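Local coordinates for PmbA-related protein (Thermotoga maritima, PDB 1VL4) that may act as a metallopeptidase, like other members of the peptidase U62 (PmbA/TldD) family, and is a putative modulator of DNA gyrase, at residues Gly121-Leu126 and Glu206-Glu211. Residues are numbered along the deposited sequence; the frame is centred on the assembly and turned at random.
Sequences GRFEKL and EDLNPE
Arg122 grips the carboxylate of Glu206 side-on in a two-pronged salt bridge, NE reaching OE1 at 3.0 Å and NH2 reaching OE2 at 3.2 Å. Both oxygens lie close to the guanidinium plane, at its edge, and both hydrogen bonds are fairly straight, the NH2 one the straighter at 161°. The carboxylate does not lie flat with its partner: its plane is turned 60° from the guanidinium, and each nitrogen arrives from above it. The Arg122 chain bends at chi3 (58°) and that of Glu206 at chi2, bringing the charged ends together where the two side chains cross at about a right angle. Glu206 OE1 also hydrogen-bonds Thr204 OG1, while a water lies close to both Glu206 OE2 and Arg122 NH2, its bond to NH2 weak.

The exposed ion pair links two connections on one face of the long antiparallel sheet: the loop leading into helix 128-143, and the turn between strand 194-202, outermost of the sheet within this chain, and helix 210-223. On the buried side, Phe123 points the rim of its ring at Leu208, whose CD1 sits in the ring plane, 3.9 Å from both CE1 and CZ. Pro205 touches Phe123 as well as the Arg122 side chain, and strand 148-167 contributes Tyr156 and Asp158 to the surroundings of the ring. Leu208 in turn packs on Met134 of helix 128-143 and on Ala202 of strand 194-202.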
loop_
_atom_site.group_PDB
_atom_site.type_symbol
_atom_site.label_atom_id
_atom_site.label_comp_id
_atom_site.label_asym_id
_atom_site.label_seq_id
_atom_site.Cartn_x
_atom_site.Cartn_y
_atom_site.Cartn_z
ATOM N N GLY A 121 -20.423 20.418 -5.341
ATOM C CA GLY A 121 -21.691 19.722 -5.141
ATOM C C GLY A 121 -22.321 19.101 -6.374
ATOM O O GLY A 121 -23.402 18.566 -6.306
ATOM N N ARG A 122 -21.663 19.149 -7.514
ATOM C CA ARG A 122 -22.267 18.602 -8.711
ATOM C C ARG A 122 -22.011 17.098 -8.928
ATOM O O ARG A 122 -22.860 16.432 -9.486
ATOM C CB ARG A 122 -21.867 19.427 -9.922
ATOM C CG ARG A 122 -22.391 20.886 -9.824
ATOM C CD ARG A 122 -22.258 21.643 -11.103
ATOM N NE ARG A 122 -22.960 20.969 -12.182
ATOM C CZ ARG A 122 -24.274 21.035 -12.393
ATOM N NH1 ARG A 122 -25.065 21.744 -11.582
ATOM N NH2 ARG A 122 -24.813 20.373 -13.424
ATOM N N PHE A 123 -20.879 16.559 -8.478
ATOM C CA PHE A 123 -20.643 15.101 -8.651
ATOM C C PHE A 123 -21.734 14.314 -7.912
ATOM O O PHE A 123 -22.239 13.314 -8.415
ATOM C CB PHE A 123 -19.208 14.682 -8.185
ATOM C CG PHE A 123 -18.172 14.819 -9.251
ATOM C CD1 PHE A 123 -18.137 13.912 -10.307
ATOM C CD2 PHE A 123 -17.251 15.886 -9.229
ATOM C CE1 PHE A 123 -17.214 14.047 -11.331
ATOM C CE2 PHE A 123 -16.329 16.019 -10.229
ATOM C CZ PHE A 123 -16.283 15.118 -11.282
ATOM N N GLU A 124 -22.104 14.805 -6.722
ATOM C CA GLU A 124 -23.132 14.215 -5.842
ATOM C C GLU A 124 -24.500 14.093 -6.457
ATOM O O GLU A 124 -25.273 13.226 -6.072
ATOM C CB GLU A 124 -23.341 15.089 -4.599
ATOM C CG GLU A 124 -22.391 14.798 -3.500
ATOM C CD GLU A 124 -22.441 15.881 -2.440
ATOM O OE1 GLU A 124 -21.901 16.987 -2.688
ATOM O OE2 GLU A 124 -23.045 15.619 -1.371
ATOM N N LYS A 125 -24.808 14.992 -7.375
ATOM C CA LYS A 125 -26.078 14.970 -8.103
ATOM C C LYS A 125 -26.196 13.936 -9.227
ATOM O O LYS A 125 -27.298 13.650 -9.665
ATOM C CB LYS A 125 -26.328 16.377 -8.661
ATOM C CG LYS A 125 -26.580 17.369 -7.485
ATOM C CD LYS A 125 -27.295 18.642 -7.928
ATOM C CE LYS A 125 -26.342 19.640 -8.609
ATOM N NZ LYS A 125 -25.962 20.740 -7.673
ATOM N N LEU A 126 -25.085 13.393 -9.700
ATOM C CA LEU A 126 -25.121 12.434 -10.780
ATOM C C LEU A 126 -25.727 11.140 -10.324
ATOM O O LEU A 126 -25.486 10.688 -9.228
ATOM C CB LEU A 126 -23.707 12.104 -11.264
ATOM C CG LEU A 126 -22.934 13.192 -11.962
ATOM C CD1 LEU A 126 -21.605 12.606 -12.392
ATOM C CD2 LEU A 126 -23.695 13.757 -13.158
ATOM N N GLU A 206 -18.762 18.340 -15.478
ATOM C CA GLU A 206 -18.794 19.069 -16.741
ATOM C C GLU A 206 -17.419 19.266 -17.232
ATOM O O GLU A 206 -17.202 19.465 -18.428
ATOM C CB GLU A 206 -19.407 20.460 -16.528
ATOM C CG GLU A 206 -20.899 20.441 -16.431
ATOM C CD GLU A 206 -21.419 19.855 -15.154
ATOM O OE1 GLU A 206 -20.831 20.097 -14.058
ATOM O OE2 GLU A 206 -22.452 19.166 -15.257
ATOM N N ASP A 207 -16.452 19.220 -16.328
ATOM C CA ASP A 207 -15.098 19.378 -16.771
ATOM C C ASP A 207 -14.370 18.116 -17.148
ATOM O O ASP A 207 -13.168 18.168 -17.428
ATOM C CB ASP A 207 -14.338 20.135 -15.738
ATOM C CG ASP A 207 -14.831 21.593 -15.638
ATOM O OD1 ASP A 207 -15.586 22.119 -16.567
ATOM O OD2 ASP A 207 -14.477 22.172 -14.607
ATOM N N LEU A 208 -15.102 17.009 -17.175
ATOM C CA LEU A 208 -14.592 15.749 -17.666
ATOM C C LEU A 208 -15.157 15.587 -19.050
ATOM O O LEU A 208 -16.340 15.750 -19.248
ATOM C CB LEU A 208 -15.038 14.560 -16.794
ATOM C CG LEU A 208 -14.481 14.571 -15.355
ATOM C CD1 LEU A 208 -15.013 13.423 -14.527
ATOM C CD2 LEU A 208 -12.975 14.597 -15.275
ATOM N N ASN A 209 -14.293 15.253 -20.001
ATOM C CA ASN A 209 -14.743 14.957 -21.368
ATOM C C ASN A 209 -14.356 13.522 -21.673
ATOM O O ASN A 209 -13.227 13.271 -22.050
ATOM C CB ASN A 209 -14.052 15.948 -22.317
ATOM C CG ASN A 209 -14.558 15.861 -23.739
ATOM O OD1 ASN A 209 -15.177 14.881 -24.147
ATOM N ND2 ASN A 209 -14.292 16.908 -24.512
ATOM N N PRO A 210 -15.266 12.578 -21.455
ATOM C CA PRO A 210 -15.103 11.149 -21.663
ATOM C C PRO A 210 -14.577 10.780 -23.039
ATOM O O PRO A 210 -13.615 10.032 -23.167
ATOM C CB PRO A 210 -16.539 10.644 -21.502
ATOM C CG PRO A 210 -17.034 11.497 -20.490
ATOM C CD PRO A 210 -16.585 12.848 -20.885
ATOM N N GLU A 211 -15.199 11.351 -24.049
ATOM C CA GLU A 211 -14.832 11.142 -25.421
ATOM C C GLU A 211 -13.391 11.618 -25.668
ATOM O O GLU A 211 -12.594 10.911 -26.275
ATOM C CB GLU A 211 -15.857 11.853 -26.336
ATOM C CG GLU A 211 -15.552 11.792 -27.873
HETATM O O HOH W 1 -23.378 17.583 -13.529
#